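Local coordinates for protein nicotinate-nucleotide pyrophosphorylase (Francisella tularensis subsp. tularensis, PDB 3TQV) that probably catalyses the conversion of quinolinate and phosphoribosyl diphosphate into nicotinate ribonucleotide, carbon dioxide and diphosphate, a step of NAD(+) biosynthesis, at residues Q61-N65 against Q76-L80; E55-Q61 against Y81-V87; I185-V189 against Q213-K218; V19-R24 against E66-Q70; N7-I11 against F162-I166. All blocks are in the same frame, centred on the assembly; numbering follows the deposited sequence.

Interaction 1: residues Q61-N65 against Q76-L80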
# COMPACT_ATOMS: atom_id res chain seq x y z
N GLN B 61 -14.38 -8.47 0.88
CA GLN B 61 -15.14 -9.73 0.92
C GLN B 61 -14.52 -10.85 0.09
O GLN B 61 -14.15 -11.90 0.64
CB GLN B 61 -16.59 -9.51 0.48
CG GLN B 61 -17.52 -9.12 1.63
CD GLN B 61 -18.98 -9.02 1.20
OE1 GLN B 61 -19.84 -9.72 1.74
NE2 GLN B 61 -19.26 -8.15 0.25
N ASP B 62 -14.40 -10.63 -1.22
CA ASP B 62 -13.83 -11.62 -2.14
C ASP B 62 -12.49 -12.20 -1.72
O ASP B 62 -12.28 -13.41 -1.82
CB ASP B 62 -13.66 -11.03 -3.54
CG ASP B 62 -14.97 -10.75 -4.21
OD1 ASP B 62 -15.97 -11.36 -3.79
OD2 ASP B 62 -15.00 -9.92 -5.14
N PHE B 63 -11.57 -11.35 -1.27
CA PHE B 63 -10.27 -11.82 -0.80
C PHE B 63 -10.39 -12.67 0.46
O PHE B 63 -9.93 -13.82 0.50
CB PHE B 63 -9.30 -10.65 -0.58
CG PHE B 63 -8.96 -9.91 -1.85
CD1 PHE B 63 -7.87 -10.28 -2.61
CD2 PHE B 63 -9.75 -8.86 -2.29
CE1 PHE B 63 -7.55 -9.63 -3.78
CE2 PHE B 63 -9.43 -8.19 -3.46
CZ PHE B 63 -8.32 -8.58 -4.21
N ALA B 64 -10.99 -12.11 1.50
CA ALA B 64 -11.22 -12.84 2.73
C ALA B 64 -11.81 -14.21 2.41
O ALA B 64 -11.30 -15.23 2.85
CB ALA B 64 -12.15 -12.07 3.62
N ASN B 65 -12.89 -14.21 1.63
CA ASN B 65 -13.50 -15.45 1.16
C ASN B 65 -12.46 -16.38 0.53
O ASN B 65 -12.49 -17.60 0.76
CB ASN B 65 -14.59 -15.14 0.13
CG ASN B 65 -15.88 -14.61 0.77
OD1 ASN B 65 -16.06 -14.65 1.99
ND2 ASN B 65 -16.79 -14.10 -0.06
N GLN B 76 -16.85 -21.73 7.97
CA GLN B 76 -18.06 -21.09 7.47
C GLN B 76 -18.03 -19.60 7.79
O GLN B 76 -17.77 -19.20 8.93
CB GLN B 76 -19.30 -21.70 8.11
CG GLN B 76 -19.27 -23.21 8.22
CD GLN B 76 -20.05 -23.71 9.41
OE1 GLN B 76 -21.28 -23.56 9.47
NE2 GLN B 76 -19.35 -24.29 10.38
N ILE B 77 -18.33 -18.78 6.78
CA ILE B 77 -18.35 -17.33 6.98
C ILE B 77 -19.75 -16.75 6.76
O ILE B 77 -20.46 -17.11 5.82
CB ILE B 77 -17.31 -16.63 6.08
CG1 ILE B 77 -17.24 -15.14 6.39
CG2 ILE B 77 -17.63 -16.84 4.61
CD1 ILE B 77 -16.01 -14.47 5.79
N THR B 78 -20.15 -15.84 7.64
CA THR B 78 -21.36 -15.07 7.42
C THR B 78 -21.05 -13.59 7.47
O THR B 78 -20.50 -13.09 8.45
CB THR B 78 -22.43 -15.38 8.45
OG1 THR B 78 -22.60 -16.79 8.54
CG2 THR B 78 -23.75 -14.72 8.05
N TRP B 79 -21.41 -12.91 6.39
CA TRP B 79 -21.17 -11.49 6.26
C TRP B 79 -22.35 -10.65 6.76
O TRP B 79 -23.49 -10.81 6.32
CB TRP B 79 -20.85 -11.17 4.81
CG TRP B 79 -19.51 -11.70 4.37
CD1 TRP B 79 -19.26 -12.89 3.73
CD2 TRP B 79 -18.24 -11.07 4.54
NE1 TRP B 79 -17.92 -13.02 3.48
CE2 TRP B 79 -17.27 -11.92 3.97
CE3 TRP B 79 -17.82 -9.86 5.11
CZ2 TRP B 79 -15.91 -11.61 3.97
CZ3 TRP B 79 -16.47 -9.55 5.10
CH2 TRP B 79 -15.53 -10.42 4.54
N LEU B 80 -22.06 -9.75 7.69
CA LEU B 80 -23.09 -8.85 8.21
C LEU B 80 -23.13 -7.55 7.42
O LEU B 80 -24.11 -6.83 7.46
CB LEU B 80 -22.86 -8.57 9.71
CG LEU B 80 -23.26 -9.69 10.66
CD1 LEU B 80 -22.18 -10.77 10.78
CD2 LEU B 80 -23.54 -9.10 12.02

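Interaction 2: residues E55-Q61 against Y81-V87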
# COMPACT_ATOMS: atom_id res chain seq x y z
N GLU B 55 -15.45 3.93 11.85
CA GLU B 55 -16.37 3.95 10.72
C GLU B 55 -15.58 3.72 9.44
O GLU B 55 -14.43 4.16 9.33
CB GLU B 55 -17.11 5.28 10.65
CG GLU B 55 -18.25 5.36 9.65
CD GLU B 55 -18.99 6.69 9.75
OE1 GLU B 55 -18.92 7.49 8.79
OE2 GLU B 55 -19.62 6.93 10.80
N MSE B 56 -16.18 3.03 8.49
CA MSE B 56 -15.42 2.59 7.33
C MSE B 56 -16.31 2.15 6.19
O MSE B 56 -17.45 1.76 6.40
CB MSE B 56 -14.51 1.44 7.73
CG MSE B 56 -15.26 0.24 8.27
SE MSE B 56 -15.12 -1.32 7.11
CE MSE B 56 -13.36 -1.95 7.60
N ILE B 57 -15.76 2.21 4.98
CA ILE B 57 -16.38 1.61 3.80
C ILE B 57 -15.72 0.26 3.55
O ILE B 57 -14.54 0.20 3.19
CB ILE B 57 -16.22 2.48 2.54
CG1 ILE B 57 -16.80 3.88 2.76
CG2 ILE B 57 -16.91 1.82 1.35
CD1 ILE B 57 -18.32 3.89 3.03
N LEU B 58 -16.48 -0.80 3.75
CA LEU B 58 -15.98 -2.15 3.57
C LEU B 58 -15.60 -2.46 2.14
O LEU B 58 -16.31 -2.11 1.19
CB LEU B 58 -17.02 -3.17 4.05
CG LEU B 58 -16.79 -4.66 3.76
CD1 LEU B 58 -15.40 -5.13 4.24
CD2 LEU B 58 -17.90 -5.51 4.40
N CYS B 59 -14.47 -3.14 2.00
CA CYS B 59 -13.98 -3.66 0.74
C CYS B 59 -13.03 -4.83 1.04
O CYS B 59 -12.15 -4.73 1.90
CB CYS B 59 -13.29 -2.56 -0.07
SG CYS B 59 -12.85 -3.04 -1.75
N GLY B 60 -13.22 -5.95 0.36
CA GLY B 60 -12.38 -7.10 0.63
C GLY B 60 -13.05 -8.45 0.82
O GLY B 60 -12.36 -9.46 0.92
N GLN B 61 -14.38 -8.47 0.88
CA GLN B 61 -15.14 -9.73 0.92
C GLN B 61 -14.52 -10.85 0.09
O GLN B 61 -14.15 -11.90 0.64
CB GLN B 61 -16.59 -9.51 0.48
CG GLN B 61 -17.52 -9.12 1.63
CD GLN B 61 -18.98 -9.02 1.20
OE1 GLN B 61 -19.84 -9.72 1.74
NE2 GLN B 61 -19.26 -8.15 0.25
N TYR B 81 -22.04 -7.26 6.73
CA TYR B 81 -21.98 -6.14 5.81
C TYR B 81 -21.35 -6.64 4.52
O TYR B 81 -20.57 -7.59 4.54
CB TYR B 81 -21.13 -5.01 6.38
CG TYR B 81 -21.80 -4.30 7.52
CD1 TYR B 81 -22.55 -3.15 7.30
CD2 TYR B 81 -21.70 -4.79 8.82
CE1 TYR B 81 -23.17 -2.49 8.34
CE2 TYR B 81 -22.33 -4.14 9.87
CZ TYR B 81 -23.07 -2.98 9.63
OH TYR B 81 -23.70 -2.33 10.67
N SER B 82 -21.70 -6.01 3.40
CA SER B 82 -21.11 -6.35 2.12
C SER B 82 -20.21 -5.22 1.61
O SER B 82 -20.28 -4.08 2.10
CB SER B 82 -22.20 -6.67 1.09
OG SER B 82 -23.23 -5.68 1.09
N ASP B 83 -19.37 -5.54 0.63
CA ASP B 83 -18.49 -4.57 0.02
C ASP B 83 -19.24 -3.37 -0.52
O ASP B 83 -20.17 -3.52 -1.31
CB ASP B 83 -17.72 -5.21 -1.13
CG ASP B 83 -16.45 -5.89 -0.68
OD1 ASP B 83 -16.32 -6.20 0.53
OD2 ASP B 83 -15.57 -6.11 -1.53
N ALA B 84 -18.82 -2.18 -0.08
CA ALA B 84 -19.29 -0.90 -0.62
C ALA B 84 -20.36 -0.29 0.26
O ALA B 84 -21.06 0.66 -0.12
CB ALA B 84 -19.76 -1.03 -2.07
N GLN B 85 -20.43 -0.85 1.47
CA GLN B 85 -21.32 -0.38 2.52
C GLN B 85 -20.58 0.43 3.56
O GLN B 85 -19.40 0.21 3.82
CB GLN B 85 -21.94 -1.55 3.23
CG GLN B 85 -22.90 -2.33 2.41
CD GLN B 85 -23.98 -2.89 3.27
OE1 GLN B 85 -25.15 -2.54 3.11
NE2 GLN B 85 -23.61 -3.74 4.22
N LYS B 86 -21.28 1.38 4.15
CA LYS B 86 -20.73 2.14 5.24
C LYS B 86 -20.97 1.35 6.52
O LYS B 86 -22.10 1.14 6.94
CB LYS B 86 -21.38 3.52 5.27
CG LYS B 86 -21.01 4.39 6.45
CD LYS B 86 -21.95 5.60 6.49
CE LYS B 86 -21.74 6.46 7.72
NZ LYS B 86 -22.62 7.67 7.73
N VAL B 87 -19.89 0.87 7.12
CA VAL B 87 -19.94 0.12 8.36
C VAL B 87 -19.67 1.04 9.54
O VAL B 87 -18.66 1.74 9.58
CB VAL B 87 -18.89 -0.99 8.37
CG1 VAL B 87 -18.93 -1.74 9.71
CG2 VAL B 87 -19.11 -1.92 7.19

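Interaction 3: residues I185-V189 against Q213-K218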
# COMPACT_ATOMS: atom_id res chain seq x y z
N ILE B 185 0.03 18.88 -30.63
CA ILE B 185 -1.26 18.32 -30.23
C ILE B 185 -2.11 17.80 -31.38
O ILE B 185 -2.51 16.63 -31.37
CB ILE B 185 -2.07 19.33 -29.39
CG1 ILE B 185 -1.45 19.48 -28.00
CG2 ILE B 185 -3.51 18.88 -29.25
CD1 ILE B 185 -1.81 20.79 -27.32
N ALA B 186 -2.42 18.65 -32.36
CA ALA B 186 -3.21 18.22 -33.52
C ALA B 186 -2.64 16.95 -34.14
O ALA B 186 -3.39 16.03 -34.49
CB ALA B 186 -3.33 19.33 -34.57
N LYS B 187 -1.32 16.89 -34.27
CA LYS B 187 -0.68 15.71 -34.84
C LYS B 187 -0.99 14.51 -33.98
O LYS B 187 -1.53 13.51 -34.46
CB LYS B 187 0.83 15.90 -34.96
CG LYS B 187 1.26 16.82 -36.10
CD LYS B 187 2.77 16.99 -36.17
CE LYS B 187 3.18 17.99 -37.25
NZ LYS B 187 4.65 18.26 -37.25
N ALA B 188 -0.68 14.65 -32.70
CA ALA B 188 -0.79 13.57 -31.72
C ALA B 188 -2.17 12.91 -31.69
O ALA B 188 -2.30 11.69 -31.82
CB ALA B 188 -0.43 14.09 -30.34
N VAL B 189 -3.19 13.73 -31.51
CA VAL B 189 -4.58 13.25 -31.52
C VAL B 189 -4.92 12.56 -32.87
O VAL B 189 -5.39 11.42 -32.90
CB VAL B 189 -5.58 14.40 -31.19
CG1 VAL B 189 -7.02 13.91 -31.18
CG2 VAL B 189 -5.20 15.07 -29.84
N GLN B 213 -6.20 24.04 -28.39
CA GLN B 213 -5.67 23.08 -29.34
C GLN B 213 -6.38 21.72 -29.24
O GLN B 213 -6.88 21.19 -30.22
CB GLN B 213 -4.17 22.89 -29.11
CG GLN B 213 -3.32 24.10 -29.50
CD GLN B 213 -1.83 23.81 -29.39
OE1 GLN B 213 -1.10 24.52 -28.71
NE2 GLN B 213 -1.39 22.77 -30.07
N ALA B 214 -6.40 21.18 -28.03
CA ALA B 214 -6.91 19.83 -27.82
C ALA B 214 -8.39 19.81 -28.14
O ALA B 214 -8.91 18.82 -28.66
CB ALA B 214 -6.65 19.39 -26.40
N ILE B 215 -9.07 20.92 -27.84
CA ILE B 215 -10.47 21.10 -28.21
C ILE B 215 -10.61 21.17 -29.73
O ILE B 215 -11.49 20.54 -30.32
CB ILE B 215 -11.05 22.37 -27.56
CG1 ILE B 215 -11.39 22.10 -26.09
CG2 ILE B 215 -12.27 22.90 -28.32
CD1 ILE B 215 -11.91 23.29 -25.36
N ALA B 216 -9.71 21.94 -30.35
CA ALA B 216 -9.71 22.11 -31.80
C ALA B 216 -9.38 20.80 -32.50
O ALA B 216 -9.83 20.56 -33.61
CB ALA B 216 -8.71 23.19 -32.20
N ALA B 217 -8.60 19.96 -31.83
CA ALA B 217 -8.18 18.67 -32.38
C ALA B 217 -9.21 17.59 -32.08
O ALA B 217 -9.01 16.43 -32.40
CB ALA B 217 -6.82 18.27 -31.84
N LYS B 218 -10.31 18.00 -31.46
CA LYS B 218 -11.43 17.12 -31.17
C LYS B 218 -11.07 15.94 -30.25
O LYS B 218 -11.38 14.77 -30.54
CB LYS B 218 -12.10 16.67 -32.47
CG LYS B 218 -12.52 17.84 -33.34
CD LYS B 218 -13.55 17.45 -34.39
CE LYS B 218 -14.11 18.71 -35.05
NZ LYS B 218 -14.75 19.63 -34.07

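Interaction 4: residues V19-R24 against E66-Q70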
# COMPACT_ATOMS: atom_id res chain seq x y z
N VAL B 19 -7.80 -12.36 -7.73
CA VAL B 19 -8.03 -12.51 -6.30
C VAL B 19 -7.29 -13.75 -5.80
O VAL B 19 -6.61 -13.71 -4.77
CB VAL B 19 -9.54 -12.62 -5.98
CG1 VAL B 19 -9.75 -13.20 -4.60
CG2 VAL B 19 -10.20 -11.25 -6.10
N THR B 20 -7.40 -14.83 -6.56
CA THR B 20 -6.77 -16.08 -6.19
C THR B 20 -5.25 -15.93 -6.04
O THR B 20 -4.69 -16.27 -5.01
CB THR B 20 -7.10 -17.20 -7.21
OG1 THR B 20 -8.50 -17.50 -7.15
CG2 THR B 20 -6.29 -18.47 -6.91
N ARG B 21 -4.60 -15.41 -7.08
CA ARG B 21 -3.15 -15.34 -7.11
C ARG B 21 -2.59 -14.45 -6.00
O ARG B 21 -1.56 -14.75 -5.41
CB ARG B 21 -2.66 -14.83 -8.46
CG ARG B 21 -1.17 -14.80 -8.58
CD ARG B 21 -0.74 -13.53 -9.26
NE ARG B 21 -1.30 -13.44 -10.60
CZ ARG B 21 -1.44 -12.29 -11.27
NH1 ARG B 21 -1.07 -11.15 -10.71
NH2 ARG B 21 -1.96 -12.29 -12.49
N LEU B 22 -3.28 -13.35 -5.75
CA LEU B 22 -2.89 -12.42 -4.70
C LEU B 22 -3.02 -13.05 -3.31
O LEU B 22 -2.23 -12.77 -2.41
CB LEU B 22 -3.75 -11.16 -4.81
CG LEU B 22 -3.11 -9.98 -5.54
CD1 LEU B 22 -4.13 -8.88 -5.77
CD2 LEU B 22 -1.91 -9.47 -4.76
N VAL B 23 -4.04 -13.88 -3.12
CA VAL B 23 -4.24 -14.54 -1.84
C VAL B 23 -3.16 -15.60 -1.66
O VAL B 23 -2.42 -15.57 -0.69
CB VAL B 23 -5.66 -15.15 -1.74
CG1 VAL B 23 -5.75 -16.14 -0.58
CG2 VAL B 23 -6.69 -14.04 -1.59
N ARG B 24 -3.08 -16.51 -2.61
CA ARG B 24 -2.03 -17.53 -2.68
C ARG B 24 -0.63 -17.01 -2.26
O ARG B 24 -0.05 -17.49 -1.29
CB ARG B 24 -1.99 -18.08 -4.10
CG ARG B 24 -0.89 -19.09 -4.37
CD ARG B 24 -1.43 -20.49 -4.28
NE ARG B 24 -2.62 -20.67 -5.11
CZ ARG B 24 -3.59 -21.54 -4.84
NH1 ARG B 24 -3.52 -22.31 -3.76
NH2 ARG B 24 -4.65 -21.64 -5.65
N GLU B 66 -11.56 -15.81 -0.26
CA GLU B 66 -10.62 -16.62 -1.00
C GLU B 66 -9.55 -17.18 -0.08
O GLU B 66 -9.09 -18.32 -0.27
CB GLU B 66 -10.03 -15.84 -2.18
CG GLU B 66 -9.06 -16.63 -3.06
CD GLU B 66 -9.60 -17.99 -3.48
OE1 GLU B 66 -10.83 -18.21 -3.38
OE2 GLU B 66 -8.79 -18.85 -3.90
N VAL B 67 -9.17 -16.40 0.93
CA VAL B 67 -8.28 -16.90 1.99
C VAL B 67 -8.90 -18.11 2.68
O VAL B 67 -8.27 -19.17 2.75
CB VAL B 67 -7.97 -15.81 3.05
CG1 VAL B 67 -7.09 -16.37 4.14
CG2 VAL B 67 -7.32 -14.60 2.41
N ILE B 68 -10.12 -17.97 3.20
CA ILE B 68 -10.83 -19.11 3.79
C ILE B 68 -10.76 -20.33 2.87
O ILE B 68 -10.28 -21.40 3.25
CB ILE B 68 -12.32 -18.80 4.06
CG1 ILE B 68 -12.45 -17.84 5.23
CG2 ILE B 68 -13.10 -20.06 4.36
CD1 ILE B 68 -11.25 -17.86 6.14
N ASN B 69 -11.25 -20.12 1.65
CA ASN B 69 -11.33 -21.15 0.62
C ASN B 69 -10.03 -21.91 0.41
O ASN B 69 -10.03 -23.14 0.25
CB ASN B 69 -11.76 -20.51 -0.69
CG ASN B 69 -12.07 -21.53 -1.76
OD1 ASN B 69 -11.53 -21.48 -2.87
ND2 ASN B 69 -12.93 -22.49 -1.42
N GLN B 70 -8.93 -21.16 0.38
CA GLN B 70 -7.61 -21.75 0.15
C GLN B 70 -7.03 -22.47 1.37
O GLN B 70 -6.29 -23.43 1.23
CB GLN B 70 -6.64 -20.71 -0.39
CG GLN B 70 -6.81 -20.40 -1.87
CD GLN B 70 -5.84 -19.34 -2.38
OE1 GLN B 70 -6.18 -18.51 -3.24
NE2 GLN B 70 -4.61 -19.36 -1.86

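Interaction 5: residues N7-I11 against F162-I166. With PO4 (phosphate ion), chain F.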
# COMPACT_ATOMS: atom_id res chain seq x y z
N ASN B 7 -15.75 8.15 -21.24
CA ASN B 7 -16.20 7.23 -20.19
C ASN B 7 -15.62 5.80 -20.29
O ASN B 7 -15.78 5.08 -21.30
CB ASN B 7 -17.74 7.25 -20.08
CG ASN B 7 -18.29 8.67 -19.84
OD1 ASN B 7 -19.00 9.25 -20.69
ND2 ASN B 7 -17.92 9.25 -18.68
N THR B 8 -14.92 5.43 -19.23
CA THR B 8 -14.14 4.20 -19.15
C THR B 8 -14.93 3.03 -18.56
O THR B 8 -15.99 3.21 -17.96
CB THR B 8 -12.83 4.48 -18.30
OG1 THR B 8 -11.87 5.16 -19.12
CG2 THR B 8 -12.18 3.20 -17.72
N ASP B 9 -14.40 1.82 -18.77
CA ASP B 9 -14.81 0.62 -18.05
C ASP B 9 -14.69 0.80 -16.54
O ASP B 9 -13.65 1.22 -16.05
CB ASP B 9 -13.91 -0.54 -18.45
CG ASP B 9 -14.27 -1.12 -19.79
OD1 ASP B 9 -15.07 -0.49 -20.52
OD2 ASP B 9 -13.75 -2.22 -20.13
N GLN B 10 -15.74 0.44 -15.81
CA GLN B 10 -15.72 0.51 -14.35
C GLN B 10 -15.51 -0.86 -13.68
O GLN B 10 -16.20 -1.83 -13.98
CB GLN B 10 -16.99 1.17 -13.82
CG GLN B 10 -17.32 2.52 -14.46
CD GLN B 10 -16.22 3.54 -14.31
OE1 GLN B 10 -15.87 3.94 -13.20
NE2 GLN B 10 -15.67 3.99 -15.43
N ILE B 11 -14.55 -0.91 -12.75
CA ILE B 11 -14.21 -2.15 -12.06
C ILE B 11 -15.15 -2.44 -10.91
O ILE B 11 -14.89 -2.07 -9.76
CB ILE B 11 -12.78 -2.11 -11.49
CG1 ILE B 11 -11.81 -1.56 -12.54
CG2 ILE B 11 -12.38 -3.49 -10.99
CD1 ILE B 11 -11.97 -2.15 -13.93
N PHE B 162 -15.10 7.01 -9.44
CA PHE B 162 -15.15 6.34 -10.73
C PHE B 162 -13.74 6.19 -11.34
O PHE B 162 -12.81 6.96 -11.03
CB PHE B 162 -16.09 7.08 -11.71
CG PHE B 162 -17.50 7.26 -11.19
CD1 PHE B 162 -18.48 6.31 -11.45
CD2 PHE B 162 -17.85 8.38 -10.45
CE1 PHE B 162 -19.79 6.47 -10.98
CE2 PHE B 162 -19.14 8.55 -9.98
CZ PHE B 162 -20.11 7.60 -10.25
N ASN B 163 -13.61 5.20 -12.22
CA ASN B 163 -12.33 4.80 -12.76
C ASN B 163 -11.88 5.58 -13.99
O ASN B 163 -12.49 5.49 -15.05
CB ASN B 163 -12.36 3.30 -13.09
CG ASN B 163 -12.62 2.43 -11.87
OD1 ASN B 163 -12.15 2.72 -10.78
ND2 ASN B 163 -13.39 1.36 -12.06
N HIS B 164 -10.81 6.34 -13.84
CA HIS B 164 -10.01 6.81 -14.96
C HIS B 164 -9.47 5.55 -15.64
O HIS B 164 -9.73 4.45 -15.17
CB HIS B 164 -8.87 7.67 -14.45
CG HIS B 164 -8.06 8.33 -15.51
ND1 HIS B 164 -8.53 9.40 -16.25
CD2 HIS B 164 -6.80 8.10 -15.95
CE1 HIS B 164 -7.60 9.78 -17.10
NE2 HIS B 164 -6.54 9.02 -16.93
N ARG B 165 -8.73 5.68 -16.73
CA ARG B 165 -8.35 4.50 -17.49
C ARG B 165 -7.68 3.44 -16.60
O ARG B 165 -6.97 3.78 -15.66
CB ARG B 165 -7.44 4.88 -18.66
CG ARG B 165 -6.23 5.67 -18.24
CD ARG B 165 -5.24 5.84 -19.38
NE ARG B 165 -3.96 6.34 -18.90
CZ ARG B 165 -2.86 6.48 -19.65
NH1 ARG B 165 -2.87 6.16 -20.94
NH2 ARG B 165 -1.75 6.95 -19.08
N ILE B 166 -7.90 2.17 -16.88
CA ILE B 166 -7.21 1.12 -16.13
C ILE B 166 -5.69 1.14 -16.33
O ILE B 166 -4.95 0.91 -15.37
CB ILE B 166 -7.74 -0.29 -16.45
CG1 ILE B 166 -9.26 -0.34 -16.32
CG2 ILE B 166 -7.04 -1.35 -15.57
CD1 ILE B 166 -9.78 0.32 -15.04
P PO4 F . -2.83 7.98 -15.60
O1 PO4 F . -3.30 9.40 -15.70
O2 PO4 F . -2.71 7.56 -14.16
O3 PO4 F . -3.80 7.09 -16.31
O4 PO4 F . -1.50 7.86 -16.28

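Interaction 1: residues Q61-N65 against Q76-L80
The side chain of Gln61 lies flat across the indole of Trp79: its CG sits 3.4 Å from the centroid of the six-membered ring of Trp79, only 5° off the ring normal, a textbook CH-pi contact over the ring face. The rest of the contact gathers round the edge of the same ring. Ala64, one helical turn further along, puts its CB 3.8 Å from Trp79 CZ2, near the ring plane. Asn65 also meets the edge, and there Trp79 NE1 donates a hydrogen bond to Asn65 OD1 at 2.9 Å. That oxygen also rests against Ile77, with Asn65 OD1 3.8 Å from Ile77 CG2. Ile77 and Trp79, two apart on the strand, therefore present their side chains to the same helix, while Thr78 between them takes no part. Helix 61-65 and strand 76-79 run nearly antiparallel, at 166°, with the segment axes 10.9 Å apart, an ordinary helix-on-sheet spacing that the indole fills. This is a helix packed on the antiparallel sheet of the N-terminal alpha/beta domain, against its edge strand; Ala64 also touches Ile110 and Ile114 of helix 100-130. Because the indole nitrogen has a partner on the helix, Trp79 can lie in this partly exposed interface without burying an unsatisfied N-H, its ring held by dispersion over the face and a polar bond at the edge.

Interaction 2: residues E55-Q61 against Y81-V87
Tyr81 opens the segment, its CB 3.8 Å from Leu58 CD2. Ser82 then begins a type II beta turn that closes at Gln85. Asp83, inside the turn, aims its carboxylate at the start of helix 61-71: Asp83 OD2 accepts from N of the N-cap residue Gly60 at 3.0 Å, and Asp83 OD1 from Gln61 N at 3.0 Å. Ala84 has the positive phi expected at the third position of such a turn, and Ala84 N donates to Leu58 O at 2.8 Å. Gln85 O answers by accepting from Leu58 N at 3.1 Å. Lys86 faces Ile57 in a non-hydrogen-bonded antiparallel pair and reaches back to Glu55 in a long salt bridge, Lys86 NZ to Glu55 OE1 at 3.9 Å. Val87 ends the run paired with Met56, present as selenomethionine: Val87 N to Met56 O is 2.7 Å and Met56 N to Val87 O 3.0 Å. This small antiparallel pairing, its strands separated in sequence by helix 61-71 and strand 76-79, lies against two helices: Thr122 and Ser118 of helix 100-130 bond to Ile57 N and Cys59 N, while Tyr154 of helix 149-159 shares Asp83 OD2.

Interaction 3: residues I185-V189 against Q213-K218
Small residues at and just past the end of helix 208-216 receive branched ones from helix 185-195. Ile185 is the main bump. Its CG2 settles into the hollow between Ala214 and Ala217, 3.8 Å from Ala214 CA and 4.2 Å from Ala217 CB, and its CD1 meets the end of Gln213. In return the methyl of Ala217 pushes into the groove between Ile185, Ala186 and Val189, with Ala217 CB 4.0 Å from Ala186 CA and 4.1 Å from Val189 CG2. Val189, one turn on from Ile185, closes the other end of the groove, its CG1 3.4 Å from Ala217 O. The alanines let the backbones approach to 5.1 Å between Ala186 CA and Ala217 CA. Just after the helix, Lys218, with positive phi, completes a Schellman motif. Val189 and Ala214 also touch Val203 of strand 200-205. Helix 185-195, strand 200-205 and helix 208-216 follow one another, the helices side by side against parallel strands, as in the repeating beta-alpha units of the TIM-barrel-like C-terminal domain.

Interaction 4: residues V19-R24 against E66-Q70
A helix-helix crossing in the N-terminal region joins helix 16-31 to helix 61-71; the axes of the two short segments pass 9.6 Å apart at -67°, and three residues do most of the work: Gln70, Val23 and Glu66. Gln70 has the largest buried area. It extends from helix 61-71 across the other helix, its amide end arriving beside the backbone of Thr20 and lying over one face of the Arg24 guanidinium. Val23 points straight at the opposing helix and fills the space between Glu66, Val67 and Gln70, a single branched side chain set against three residues spaced over one turn. Glu66 contributes through its aliphatic portion: Glu66 CB is 3.6 Å from Val19 CG1, and Glu66 CG is 3.8 Å from Val23 CG2, so the hydrocarbon of an acidic residue continues the apolar patch. Its carboxylate lies near Thr20, whose hydroxyl is engaged with Asn16 O, a hydrogen bond within its own helix. Helix 61-71 also packs on helix 100-130, through Val67 and Ile68; beyond the contact, Arg21 makes a weak, long ion pair with Glu25 of the second subunit. At the centre of the crossing, Val23 CG1 sits 3.7 Å from both Val67 CA and Val67 CG2.

Interaction 5: residues N7-I11 against F162-I166
One amide does double duty here: Gln10, folded back on its own segment, gives a hydrogen bond from its NE2 to Thr8 O at 2.7 Å and accepts one at its OE1 from Asn163 N at 2.8 Å, the latter almost straight at 175°. The side chain thereby links the N-terminal tail to a loop 151 residues on in sequence, the one leading from helix 149-159 toward strand 171-174 of the C-terminal alpha/beta barrel. Neither segment is helix or strand, and they cross at close to a right angle, 93°. Asn163, with the largest buried area of the contact, points into the tail and brings its amide end to the backbone of Ile11. Thr8 packs on the carbonyls of the loop, Thr8 CB being 3.4 Å from Asn163 O and Thr8 CG2 3.8 Å from His164 O, and Ile11 CD1 meets Ile166 CD1 at 3.5 Å. The tail thus covers one side of the loop. From Arg165, predicted to bind substrate, CB points away from the tail, and its guanidinium holds a phosphate ion, probably from the crystallisation liquor, that also bonds to Arg142 N; this is consistent with an anion-binding pocket, and Thr37 of the second subunit packs on Arg165. The grip on the ion is two-pronged: Arg165 NE to PO4 O3 is 2.7 Å and Arg165 NH2 to PO4 O4 is 3.0 Å.

How the interactions relate
Interactions 1, 2 and 4 form one cluster. Gln61 belongs to both 1 and 2, whose centres lie 11 Å apart, interaction 1 being nested in the chain loop closed by interaction 2. Interactions 1 and 4, centres 12 Å apart, use different parts of helix 61-71 and touch through Phe63, which packs on Val19, Leu22 and Val23. Interaction 5 brackets all three in sequence, its centre 21 to 26 Å from theirs; it alone holds a predicted substrate residue and the phosphate. Interaction 3 has its centre 23 Å from that of interaction 5; the side chains of Ala214 and Ile185 are about 9 and 10 Å from those of Glu204 and Lys175, both predicted to bind substrate.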